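PDB 7ORX: probable benzoylformate decarboxylase from Rhodococcus jostii, which binds thiamine diphosphate and belongs to the thiamine diphosphate-dependent enzymes, a family with N-terminal, central and C-terminal domains. Local coordinates for residues C[359-364]-C[452-457]; C[424-429]-C[512-517]; C[433-438]-C[487-492]; C[496-501]-C[507-512]. One frame throughout, in Å; residues are numbered along the deposited sequence.

Contact 1: residues C[359-364]-C[452-457]; sequences AQLFAL and VIIILN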
loop_
_atom_site.group_PDB
_atom_site.type_symbol
_atom_site.label_atom_id
_atom_site.label_comp_id
_atom_site.label_asym_id
_atom_site.label_seq_id
_atom_site.Cartn_x
_atom_site.Cartn_y
_atom_site.Cartn_z
ATOM N N ALA C 359 -5.743 -10.261 43.970
ATOM C CA ALA C 359 -5.505 -9.173 44.954
ATOM C C ALA C 359 -4.571 -9.679 46.055
ATOM O O ALA C 359 -3.721 -8.935 46.478
ATOM C CB ALA C 359 -6.802 -8.645 45.513
ATOM N N GLN C 360 -4.697 -10.923 46.479
ATOM C CA GLN C 360 -3.815 -11.489 47.536
ATOM C C GLN C 360 -2.451 -11.810 46.946
ATOM O O GLN C 360 -1.438 -11.583 47.624
ATOM C CB GLN C 360 -4.401 -12.753 48.159
ATOM C CG GLN C 360 -3.630 -13.169 49.399
ATOM C CD GLN C 360 -4.057 -14.524 49.909
ATOM O OE1 GLN C 360 -3.787 -14.883 51.056
ATOM N NE2 GLN C 360 -4.703 -15.303 49.050
ATOM N N LEU C 361 -2.419 -12.355 45.739
ATOM C CA LEU C 361 -1.133 -12.660 45.074
ATOM C C LEU C 361 -0.324 -11.373 44.948
ATOM O O LEU C 361 0.860 -11.406 45.211
ATOM C CB LEU C 361 -1.380 -13.291 43.707
ATOM C CG LEU C 361 -0.112 -13.644 42.957
ATOM C CD1 LEU C 361 0.786 -14.548 43.777
ATOM C CD2 LEU C 361 -0.434 -14.294 41.628
ATOM N N PHE C 362 -0.948 -10.264 44.582
ATOM C CA PHE C 362 -0.229 -8.986 44.389
ATOM C C PHE C 362 0.220 -8.438 45.741
ATOM O O PHE C 362 1.309 -7.882 45.843
ATOM C CB PHE C 362 -1.044 -8.016 43.535
ATOM C CG PHE C 362 -1.263 -8.460 42.108
ATOM C CD1 PHE C 362 -0.332 -9.212 41.430
ATOM C CD2 PHE C 362 -2.428 -8.137 41.442
ATOM C CE1 PHE C 362 -0.574 -9.665 40.143
ATOM C CE2 PHE C 362 -2.656 -8.565 40.148
ATOM C CZ PHE C 362 -1.723 -9.331 39.497
ATOM N N ALA C 363 -0.540 -8.638 46.794
ATOM C CA ALA C 363 -0.145 -8.200 48.155
ATOM C C ALA C 363 1.060 -9.008 48.629
ATOM O O ALA C 363 1.964 -8.404 49.187
ATOM C CB ALA C 363 -1.311 -8.299 49.095
ATOM N N LEU C 364 1.081 -10.322 48.397
ATOM C CA LEU C 364 2.283 -11.179 48.625
ATOM C C LEU C 364 3.433 -10.669 47.738
ATOM O O LEU C 364 4.547 -10.550 48.235
ATOM C CB LEU C 364 1.954 -12.642 48.320
ATOM C CG LEU C 364 1.453 -13.471 49.498
ATOM C CD1 LEU C 364 0.858 -12.618 50.630
ATOM C CD2 LEU C 364 0.430 -14.502 48.999
ATOM N N VAL C 452 12.220 -13.325 36.984
ATOM C CA VAL C 452 11.179 -14.136 37.647
ATOM C C VAL C 452 9.873 -14.019 36.859
ATOM O O VAL C 452 9.385 -12.892 36.700
ATOM C CB VAL C 452 11.031 -13.648 39.090
ATOM C CG1 VAL C 452 9.951 -14.445 39.821
ATOM C CG2 VAL C 452 12.398 -13.662 39.790
ATOM N N ILE C 453 9.344 -15.148 36.403
ATOM C CA ILE C 453 8.069 -15.241 35.648
ATOM C C ILE C 453 7.013 -15.890 36.552
ATOM O O ILE C 453 7.188 -17.046 36.951
ATOM C CB ILE C 453 8.306 -16.040 34.360
ATOM C CG1 ILE C 453 9.374 -15.386 33.475
ATOM C CG2 ILE C 453 7.026 -16.222 33.577
ATOM C CD1 ILE C 453 8.998 -14.027 32.971
ATOM N N ILE C 454 5.940 -15.168 36.850
ATOM C CA ILE C 454 4.776 -15.690 37.603
ATOM C C ILE C 454 3.635 -15.863 36.620
ATOM O O ILE C 454 3.140 -14.857 36.104
ATOM C CB ILE C 454 4.410 -14.736 38.738
ATOM C CG1 ILE C 454 5.570 -14.597 39.718
ATOM C CG2 ILE C 454 3.147 -15.195 39.409
ATOM C CD1 ILE C 454 5.365 -13.491 40.751
ATOM N N ILE C 455 3.268 -17.101 36.334
ATOM C CA ILE C 455 2.079 -17.428 35.507
ATOM C C ILE C 455 0.881 -17.393 36.452
ATOM O O ILE C 455 0.905 -18.145 37.375
ATOM C CB ILE C 455 2.233 -18.813 34.859
ATOM C CG1 ILE C 455 3.506 -18.951 34.018
ATOM C CG2 ILE C 455 1.005 -19.139 34.054
ATOM C CD1 ILE C 455 3.690 -17.875 33.003
ATOM N N LEU C 456 -0.085 -16.508 36.258
ATOM C CA LEU C 456 -1.359 -16.537 36.987
ATOM C C LEU C 456 -2.257 -17.448 36.177
ATOM O O LEU C 456 -2.710 -17.008 35.125
ATOM C CB LEU C 456 -1.972 -15.150 37.071
ATOM C CG LEU C 456 -1.318 -14.220 38.076
ATOM C CD1 LEU C 456 -0.009 -13.713 37.558
ATOM C CD2 LEU C 456 -2.175 -13.007 38.345
ATOM N N ASN C 457 -2.422 -18.688 36.635
ATOM C CA ASN C 457 -3.146 -19.751 35.905
ATOM C C ASN C 457 -4.555 -19.895 36.479
ATOM O O ASN C 457 -4.689 -20.583 37.513
ATOM C CB ASN C 457 -2.414 -21.087 36.004
ATOM C CG ASN C 457 -3.134 -22.191 35.250
ATOM O OD1 ASN C 457 -4.285 -22.024 34.852
ATOM N ND2 ASN C 457 -2.452 -23.302 35.018
#
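Leu361 and Phe362 of the helix both reach Leu456 of the strand, but they meet it in different ways. Leu361 is the more direct. Its CA-CB bond points at the strand, and CG stands anti to the backbone N (chi1 -180°). This sends the branch CD2 out to Leu456, where it lies 3.7 Å from Leu456 CG. The two leucines run at a slant to each other. The same Leu361 CD2 also comes within 4.3 Å of Ile454 CG2, two residues earlier on the same strand face. Phe362 leaves the helix to one side, yet its ring extends to the strand. The Phe362 and Leu456 side chains cross at about a right angle, with Phe362 CZ 3.9 Å from Leu456 CD2. The approach is oblique to the ring. Leu361 CD2 also lies 3.9 Å from Leu456 CD2, so that methyl is touched by both residues.

Every touching residue is buried, and the contact is wholly apolar. Phe386 meets the Phe362 ring edge-to-face. Phe506 of helix 503-515 and Val524 of strand 520-525 also touch Leu361. The two axes are 11.6 Å apart and run nearly antiparallel, at 164°. This is the layering of a helix on a parallel sheet in an open alpha/beta fold: helix 358-368 covers one face of the central strand 452-457 of the C-terminal thiamine diphosphate-binding domain.

Contact 2: residues C[424-429]-C[512-517]; sequences QVIGLI and SALAAD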
loop_
_atom_site.group_PDB
_atom_site.type_symbol
_atom_site.label_atom_id
_atom_site.label_comp_id
_atom_site.label_asym_id
_atom_site.label_seq_id
_atom_site.Cartn_x
_atom_site.Cartn_y
_atom_site.Cartn_z
ATOM N N GLN C 424 15.377 -6.146 39.660
ATOM C CA GLN C 424 14.701 -7.432 39.407
ATOM C C GLN C 424 13.487 -7.176 38.525
ATOM O O GLN C 424 12.644 -6.387 38.918
ATOM C CB GLN C 424 14.261 -8.088 40.708
ATOM C CG GLN C 424 13.576 -9.419 40.466
ATOM C CD GLN C 424 14.526 -10.439 39.884
ATOM O OE1 GLN C 424 15.408 -10.937 40.579
ATOM N NE2 GLN C 424 14.318 -10.778 38.619
ATOM N N VAL C 425 13.418 -7.817 37.369
ATOM C CA VAL C 425 12.178 -7.851 36.557
ATOM C C VAL C 425 11.325 -9.024 37.043
ATOM O O VAL C 425 11.837 -10.160 37.108
ATOM C CB VAL C 425 12.483 -7.957 35.061
ATOM C CG1 VAL C 425 11.216 -8.154 34.260
ATOM C CG2 VAL C 425 13.222 -6.727 34.576
ATOM N N ILE C 426 10.057 -8.749 37.319
ATOM C CA ILE C 426 9.037 -9.772 37.645
ATOM C C ILE C 426 7.977 -9.747 36.559
ATOM O O ILE C 426 7.330 -8.732 36.411
ATOM C CB ILE C 426 8.460 -9.488 39.040
ATOM C CG1 ILE C 426 9.589 -9.359 40.060
ATOM C CG2 ILE C 426 7.476 -10.561 39.430
ATOM C CD1 ILE C 426 9.158 -8.800 41.385
ATOM N N GLY C 427 7.819 -10.836 35.829
ATOM C CA GLY C 427 6.728 -11.026 34.858
ATOM C C GLY C 427 5.483 -11.509 35.566
ATOM O O GLY C 427 5.604 -12.440 36.402
ATOM N N LEU C 428 4.338 -10.877 35.315
ATOM C CA LEU C 428 3.042 -11.366 35.804
ATOM C C LEU C 428 2.175 -11.650 34.592
ATOM O O LEU C 428 1.584 -10.706 34.083
ATOM C CB LEU C 428 2.442 -10.280 36.688
ATOM C CG LEU C 428 3.281 -9.882 37.892
ATOM C CD1 LEU C 428 2.797 -8.523 38.385
ATOM C CD2 LEU C 428 3.203 -10.953 39.003
ATOM N N ILE C 429 2.180 -12.889 34.133
ATOM C CA ILE C 429 1.623 -13.306 32.822
ATOM C C ILE C 429 0.426 -14.177 33.140
ATOM O O ILE C 429 0.555 -15.003 34.017
ATOM C CB ILE C 429 2.690 -14.103 32.047
ATOM C CG1 ILE C 429 4.071 -13.437 32.095
ATOM C CG2 ILE C 429 2.254 -14.401 30.623
ATOM C CD1 ILE C 429 4.078 -11.979 31.752
ATOM N N SER C 512 12.689 -17.479 47.177
ATOM C CA SER C 512 13.693 -18.370 46.559
ATOM C C SER C 512 14.050 -17.869 45.166
ATOM O O SER C 512 15.255 -17.669 44.909
ATOM C CB SER C 512 13.136 -19.761 46.492
ATOM O OG SER C 512 14.139 -20.678 46.085
ATOM N N ALA C 513 13.041 -17.694 44.305
ATOM C CA ALA C 513 13.147 -17.139 42.926
ATOM C C ALA C 513 13.909 -15.812 42.921
ATOM O O ALA C 513 14.705 -15.657 42.033
ATOM C CB ALA C 513 11.785 -16.959 42.312
ATOM N N LEU C 514 13.673 -14.890 43.856
ATOM C CA LEU C 514 14.371 -13.572 43.866
ATOM C C LEU C 514 15.856 -13.777 44.163
ATOM O O LEU C 514 16.647 -12.949 43.702
ATOM C CB LEU C 514 13.762 -12.633 44.908
ATOM C CG LEU C 514 12.340 -12.163 44.628
ATOM C CD1 LEU C 514 11.744 -11.478 45.833
ATOM C CD2 LEU C 514 12.299 -11.209 43.453
ATOM N N ALA C 515 16.238 -14.818 44.905
ATOM C CA ALA C 515 17.660 -15.079 45.231
ATOM C C ALA C 515 18.403 -15.712 44.049
ATOM O O ALA C 515 19.622 -15.693 44.087
ATOM C CB ALA C 515 17.754 -15.971 46.424
ATOM N N ALA C 516 17.708 -16.290 43.070
ATOM C CA ALA C 516 18.289 -17.150 42.012
ATOM C C ALA C 516 19.143 -16.332 41.039
ATOM O O ALA C 516 18.865 -15.130 40.819
ATOM C CB ALA C 516 17.187 -17.852 41.266
ATOM N N ASP C 517 20.159 -16.982 40.466
ATOM C CA ASP C 517 21.078 -16.433 39.430
ATOM C C ASP C 517 20.556 -16.878 38.066
ATOM O O ASP C 517 21.312 -16.849 37.110
ATOM C CB ASP C 517 22.504 -16.988 39.568
ATOM C CG ASP C 517 23.279 -16.625 40.842
ATOM O OD1 ASP C 517 23.255 -15.443 41.234
ATOM O OD2 ASP C 517 23.919 -17.525 41.445
#
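Gln424 and Leu514 form a small, partly buried apolar contact between the start of strand 425-430 and the C-terminal part of helix 503-515. It lies on one face of the parallel sheet of the C-terminal domain. The touching atoms are aliphatic: Gln424 CG lies 3.7 Å from Leu514 CD2. Leu514 starts off to one side of the strand, and its CD2 branch makes the approach. The same methyl reaches Ile426 CD1 more loosely, at 4.5 Å. Ile426 carries the contact inward, toward Ile454 of the neighbouring strand 452-457.

Gln424 turns its polar end elsewhere. The chain bends at chi2 (66°), and the amide folds back to its own strand. Gln424 NE2 donates to Val425 O at 3.0 Å, with an N-H...O angle of 158°. The donor sits 43° above the carbonyl plane, while the acceptor lies close to the plane of the glutamine amide. Pro450 O is a second acceptor for NE2.

Gln424 thus divides its roles. Its methylene packs against leucine, while two carbonyl oxygens satisfy its amide nitrogen. No hydrogen bond crosses between the segments, so their direct contact rests on van der Waals packing.

Contact 3: residues C[433-438]-C[487-492]; sequences SANYGI and VHLAEG. With TPP (thiamine diphosphate), chain I.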
loop_
_atom_site.group_PDB
_atom_site.type_symbol
_atom_site.label_atom_id
_atom_site.label_comp_id
_atom_site.label_asym_id
_atom_site.label_seq_id
_atom_site.Cartn_x
_atom_site.Cartn_y
_atom_site.Cartn_z
ATOM N N SER C 433 -1.945 -15.628 27.950
ATOM C CA SER C 433 -0.863 -14.755 27.412
ATOM C C SER C 433 0.457 -15.509 27.280
ATOM O O SER C 433 1.202 -15.227 26.332
ATOM C CB SER C 433 -0.649 -13.587 28.293
ATOM O OG SER C 433 -1.857 -12.850 28.399
ATOM N N ALA C 434 0.759 -16.406 28.220
ATOM C CA ALA C 434 2.097 -17.007 28.278
ATOM C C ALA C 434 2.343 -17.810 27.004
ATOM O O ALA C 434 3.476 -17.888 26.610
ATOM C CB ALA C 434 2.217 -17.867 29.488
ATOM N N ASN C 435 1.330 -18.377 26.376
ATOM C CA ASN C 435 1.522 -19.309 25.234
ATOM C C ASN C 435 1.971 -18.549 23.985
ATOM O O ASN C 435 2.590 -19.169 23.096
ATOM C CB ASN C 435 0.244 -20.090 24.927
ATOM C CG ASN C 435 -0.142 -20.963 26.086
ATOM O OD1 ASN C 435 0.660 -21.773 26.516
ATOM N ND2 ASN C 435 -1.317 -20.722 26.641
ATOM N N TYR C 436 1.648 -17.259 23.880
ATOM C CA TYR C 436 2.024 -16.444 22.685
ATOM C C TYR C 436 3.547 -16.179 22.681
ATOM O O TYR C 436 4.021 -16.030 21.552
ATOM C CB TYR C 436 1.208 -15.159 22.579
ATOM C CG TYR C 436 -0.291 -15.312 22.525
ATOM C CD1 TYR C 436 -1.017 -15.382 23.701
ATOM C CD2 TYR C 436 -0.987 -15.298 21.329
ATOM C CE1 TYR C 436 -2.399 -15.480 23.689
ATOM C CE2 TYR C 436 -2.369 -15.365 21.296
ATOM C CZ TYR C 436 -3.082 -15.462 22.482
ATOM O OH TYR C 436 -4.455 -15.568 22.528
ATOM N N GLY C 437 4.258 -16.184 23.830
ATOM C CA GLY C 437 5.705 -15.899 23.886
ATOM C C GLY C 437 6.522 -16.890 24.678
ATOM O O GLY C 437 7.555 -16.511 25.235
ATOM N N ILE C 438 6.087 -18.144 24.743
ATOM C CA ILE C 438 6.581 -19.187 25.698
ATOM C C ILE C 438 8.043 -19.478 25.398
ATOM O O ILE C 438 8.821 -19.719 26.329
ATOM C CB ILE C 438 5.705 -20.453 25.594
ATOM C CG1 ILE C 438 5.921 -21.409 26.775
ATOM C CG2 ILE C 438 5.901 -21.167 24.265
ATOM C CD1 ILE C 438 5.403 -20.868 28.100
ATOM N N VAL C 487 5.068 -25.664 34.411
ATOM C CA VAL C 487 6.314 -26.243 34.983
ATOM C C VAL C 487 6.944 -27.128 33.912
ATOM O O VAL C 487 8.120 -26.966 33.678
ATOM C CB VAL C 487 6.064 -27.000 36.302
ATOM C CG1 VAL C 487 7.301 -27.747 36.764
ATOM C CG2 VAL C 487 5.567 -26.035 37.379
ATOM N N HIS C 488 6.176 -27.997 33.266
ATOM C CA HIS C 488 6.654 -28.874 32.167
ATOM C C HIS C 488 7.162 -27.994 31.023
ATOM O O HIS C 488 8.199 -28.326 30.443
ATOM C CB HIS C 488 5.554 -29.852 31.697
ATOM C CG HIS C 488 5.537 -31.140 32.438
ATOM N ND1 HIS C 488 6.693 -31.879 32.605
ATOM C CD2 HIS C 488 4.532 -31.834 33.034
ATOM C CE1 HIS C 488 6.405 -32.978 33.303
ATOM N NE2 HIS C 488 5.086 -32.948 33.609
ATOM N N LEU C 489 6.472 -26.904 30.709
ATOM C CA LEU C 489 6.913 -26.028 29.603
ATOM C C LEU C 489 8.235 -25.372 29.985
ATOM O O LEU C 489 9.167 -25.458 29.193
ATOM C CB LEU C 489 5.828 -25.007 29.295
ATOM C CG LEU C 489 4.562 -25.569 28.652
ATOM C CD1 LEU C 489 3.738 -24.423 28.087
ATOM C CD2 LEU C 489 4.873 -26.531 27.523
ATOM N N ALA C 490 8.340 -24.819 31.183
ATOM C CA ALA C 490 9.585 -24.188 31.685
ATOM C C ALA C 490 10.749 -25.172 31.590
ATOM O O ALA C 490 11.811 -24.804 31.114
ATOM C CB ALA C 490 9.407 -23.709 33.103
ATOM N N GLU C 491 10.560 -26.402 32.048
ATOM C CA GLU C 491 11.670 -27.381 32.149
ATOM C C GLU C 491 11.984 -27.820 30.727
ATOM O O GLU C 491 13.164 -28.024 30.418
ATOM C CB GLU C 491 11.337 -28.500 33.133
ATOM C CG GLU C 491 11.295 -28.010 34.597
ATOM C CD GLU C 491 10.944 -29.077 35.655
ATOM O OE1 GLU C 491 11.209 -28.832 36.894
ATOM O OE2 GLU C 491 10.446 -30.191 35.259
ATOM N N GLY C 492 10.974 -27.848 29.867
ATOM C CA GLY C 492 11.156 -28.086 28.421
ATOM C C GLY C 492 12.128 -27.115 27.789
ATOM O O GLY C 492 12.818 -27.528 26.877
HETATM N "N1'" TPP I . -4.836 -12.674 20.538
HETATM C "C2'" TPP I . -3.894 -11.743 20.734
HETATM C CM2 TPP I . -2.608 -11.873 19.985
HETATM N "N3'" TPP I . -4.022 -10.694 21.546
HETATM C "C4'" TPP I . -5.182 -10.560 22.208
HETATM N "N4'" TPP I . -5.284 -9.492 23.010
HETATM C "C5'" TPP I . -6.234 -11.499 22.080
HETATM C "C6'" TPP I . -5.991 -12.538 21.203
HETATM C "C7'" TPP I . -7.548 -11.387 22.837
HETATM N N3 TPP I . -7.415 -11.592 24.301
HETATM C C2 TPP I . -7.552 -10.589 25.172
HETATM S S1 TPP I . -7.440 -11.095 26.807
HETATM C C5 TPP I . -7.206 -12.728 26.259
HETATM C C4 TPP I . -7.137 -12.820 24.906
HETATM C CM4 TPP I . -6.850 -14.068 24.124
HETATM C C6 TPP I . -7.157 -13.865 27.243
HETATM C C7 TPP I . -5.799 -14.082 27.843
HETATM O O7 TPP I . -5.969 -14.031 29.272
HETATM P PA TPP I . -4.869 -14.632 30.261
HETATM O O1A TPP I . -3.430 -14.404 29.935
HETATM O O2A TPP I . -5.279 -16.058 30.419
HETATM O O3A TPP I . -5.274 -13.735 31.527
HETATM P PB TPP I . -6.706 -13.627 32.295
HETATM O O1B TPP I . -6.538 -12.665 33.460
HETATM O O2B TPP I . -7.729 -13.161 31.281
HETATM O O3B TPP I . -6.972 -15.044 32.757
#
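Ile438 meets Leu489 in a buried position at the subunit interface of the C-terminal domain. From CA, Ile438 CB points toward helix 486-493. CG1 is anti to the backbone N (chi1 -165°), which carries this branch to the leucine: Ile438 CG1 lies 3.9 Å from Leu489 CD1. The chain turns at chi2 (69°), and the terminal Ile438 CD1 meets the same methyl, also at 3.9 Å from Leu489 CD1. The two side chains meet at about a right angle. Asn435 OD1 is looser, 4.4 Å from Leu489 CD1. It is hydrogen-bonded to Tyr493 of the second subunit.

The other end of 433-438 holds thiamine diphosphate. Ser433 N donates to TPP O1A at 2.8 Å, with an N-H...O angle of 166°. Ser433 OG lies 2.7 Å from TPP O1A and is also within reach of Glu378 O. The Tyr436 ring lies obliquely beside the aminopyrimidine, with Tyr436 CE2 3.7 Å from TPP N1'. The Tyr436 hydroxyl is hydrogen-bonded to Asn26 of the second subunit.

Segment 433-438 links strand 425-430 to helix 440-447. Helix 486-493 packs through Val487 and Ala490 on strand 520-525. It also meets its counterpart in the second subunit through His488.

Contact 4: residues C[496-501]-C[507-512]; sequences RGTAVA and TTAFKS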
loop_
_atom_site.group_PDB
_atom_site.type_symbol
_atom_site.label_atom_id
_atom_site.label_comp_id
_atom_site.label_asym_id
_atom_site.label_seq_id
_atom_site.Cartn_x
_atom_site.Cartn_y
_atom_site.Cartn_z
ATOM N N ARG C 496 13.895 -23.570 35.434
ATOM C CA ARG C 496 13.474 -24.224 36.698
ATOM C C ARG C 496 12.088 -23.672 37.038
ATOM O O ARG C 496 11.944 -22.461 37.085
ATOM C CB ARG C 496 14.571 -23.998 37.759
ATOM C CG ARG C 496 14.132 -23.675 39.192
ATOM C CD ARG C 496 15.239 -23.216 40.170
ATOM N NE ARG C 496 15.070 -23.789 41.523
ATOM C CZ ARG C 496 14.495 -23.195 42.578
ATOM N NH1 ARG C 496 14.038 -21.948 42.486
ATOM N NH2 ARG C 496 14.373 -23.885 43.713
ATOM N N GLY C 497 11.102 -24.540 37.255
ATOM C CA GLY C 497 9.717 -24.121 37.542
ATOM C C GLY C 497 9.118 -24.861 38.714
ATOM O O GLY C 497 9.448 -26.011 38.873
ATOM N N THR C 498 8.270 -24.203 39.504
ATOM C CA THR C 498 7.469 -24.834 40.594
ATOM C C THR C 498 6.022 -24.345 40.454
ATOM O O THR C 498 5.846 -23.246 39.953
ATOM C CB THR C 498 8.108 -24.605 41.977
ATOM O OG1 THR C 498 7.345 -23.685 42.763
ATOM C CG2 THR C 498 9.537 -24.107 41.891
ATOM N N ALA C 499 5.042 -25.172 40.813
ATOM C CA ALA C 499 3.600 -24.848 40.919
ATOM C C ALA C 499 3.238 -24.702 42.396
ATOM O O ALA C 499 3.759 -25.420 43.235
ATOM C CB ALA C 499 2.755 -25.918 40.258
ATOM N N VAL C 500 2.275 -23.850 42.683
ATOM C CA VAL C 500 2.042 -23.264 44.029
ATOM C C VAL C 500 0.563 -22.900 44.055
ATOM O O VAL C 500 0.061 -22.525 42.998
ATOM C CB VAL C 500 2.998 -22.062 44.170
ATOM C CG1 VAL C 500 2.316 -20.780 44.601
ATOM C CG2 VAL C 500 4.175 -22.379 45.058
ATOM N N ALA C 501 -0.138 -23.080 45.163
ATOM C CA ALA C 501 -1.594 -22.815 45.210
ATOM C C ALA C 501 -1.997 -22.167 46.539
ATOM O O ALA C 501 -3.192 -21.883 46.705
ATOM C CB ALA C 501 -2.335 -24.115 44.969
ATOM N N THR C 507 4.893 -17.511 49.005
ATOM C CA THR C 507 5.874 -16.634 49.699
ATOM C C THR C 507 7.247 -17.314 49.676
ATOM O O THR C 507 8.238 -16.632 49.459
ATOM C CB THR C 507 5.448 -16.293 51.136
ATOM O OG1 THR C 507 4.343 -15.405 51.042
ATOM C CG2 THR C 507 6.562 -15.705 51.978
ATOM N N THR C 508 7.292 -18.633 49.844
ATOM C CA THR C 508 8.525 -19.476 49.854
ATOM C C THR C 508 9.150 -19.479 48.451
ATOM O O THR C 508 10.320 -19.077 48.341
ATOM C CB THR C 508 8.232 -20.898 50.348
ATOM O OG1 THR C 508 7.858 -20.816 51.729
ATOM C CG2 THR C 508 9.404 -21.848 50.206
ATOM N N ALA C 509 8.404 -19.938 47.434
ATOM C CA ALA C 509 8.863 -20.080 46.031
ATOM C C ALA C 509 9.385 -18.727 45.528
ATOM O O ALA C 509 10.423 -18.718 44.854
ATOM C CB ALA C 509 7.750 -20.649 45.171
ATOM N N PHE C 510 8.700 -17.644 45.876
ATOM C CA PHE C 510 9.035 -16.259 45.471
ATOM C C PHE C 510 10.324 -15.815 46.156
ATOM O O PHE C 510 11.182 -15.308 45.434
ATOM C CB PHE C 510 7.883 -15.304 45.782
ATOM C CG PHE C 510 8.000 -13.915 45.206
ATOM C CD1 PHE C 510 8.283 -13.711 43.865
ATOM C CD2 PHE C 510 7.789 -12.810 46.006
ATOM C CE1 PHE C 510 8.381 -12.428 43.341
ATOM C CE2 PHE C 510 7.907 -11.537 45.492
ATOM C CZ PHE C 510 8.201 -11.344 44.160
ATOM N N LYS C 511 10.455 -15.971 47.472
ATOM C CA LYS C 511 11.664 -15.572 48.244
ATOM C C LYS C 511 12.882 -16.234 47.600
ATOM O O LYS C 511 13.949 -15.572 47.474
ATOM C CB LYS C 511 11.566 -16.020 49.704
ATOM C CG LYS C 511 12.271 -15.138 50.718
ATOM C CD LYS C 511 13.684 -15.558 51.024
ATOM C CE LYS C 511 13.754 -16.709 51.988
ATOM N NZ LYS C 511 13.542 -16.204 53.358
ATOM N N SER C 512 12.689 -17.479 47.177
ATOM C CA SER C 512 13.693 -18.370 46.559
ATOM C C SER C 512 14.050 -17.869 45.166
ATOM O O SER C 512 15.255 -17.669 44.909
ATOM C CB SER C 512 13.136 -19.761 46.492
ATOM O OG SER C 512 14.139 -20.678 46.085
#
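Thr498 and Ala509 lie at the closest point of the two backbones, their CA atoms 7.4 Å apart. Strand 496-500 and helix 507-512 run in nearly opposite directions, at 156°. Their axes come within 9.4 Å. Arg496, Thr498 and Val500 all point toward the helix, whereas Ala499 between them points away. On the helix, Ala509 and Ser512 face the strand, one turn apart.

Ala509 is the centre of the contact. Its single methyl faces two strand residues: Ala509 CB lies 4.0 Å from Val500 CG2 and 3.9 Å from Thr498 OG1. Val500 is buried and also packs on Asp505 and Phe506, near the start of the helix.

The pair belongs to a beta-alpha-beta unit. Strand 496-500 leads into helix 503-515, which returns the chain to strand 520-525. The two strands are parallel neighbours in the sheet. Thr498, for example, shares backbone hydrogen bonds with Leu521 and Glu523, and 496-500 is the outermost strand on that side within the chain.

Toward the end of the helix the contact becomes polar and more open. Arg496 is exposed, and its chain bends at chi3 (-140°) to bring the guanidinium group over to the helix. Arg496 NH1 comes 3.8 Å from Ser512 OG, too far for a hydrogen bond. The hydroxyl meets the group obliquely. Ser512 OG is anti to its own backbone N (chi1 -172°), a torsion that turns it toward the arginine.

How the contacts relate
All four contacts belong to one alpha/beta domain. Contacts 1 and 3 are buried, contact 2 is partly buried, and contact 4 lies at the surface. Contacts 1, 2 and 4 each pack a helix on the same parallel sheet. Contacts 1 and 2 use its neighbouring strands 452-457 and 425-430, while contact 4 uses an outermost strand. Contacts 2 and 4 share helix 503-515 and Ser512. Phe510 of that helix packs on Ile454 and Ile426, joining the three. Contact 3 differs in having a segment that bonds the cofactor and in touching the second subunit. The direct touching is apolar in contacts 1 and 2, mainly apolar in contact 3 and partly polar in contact 4.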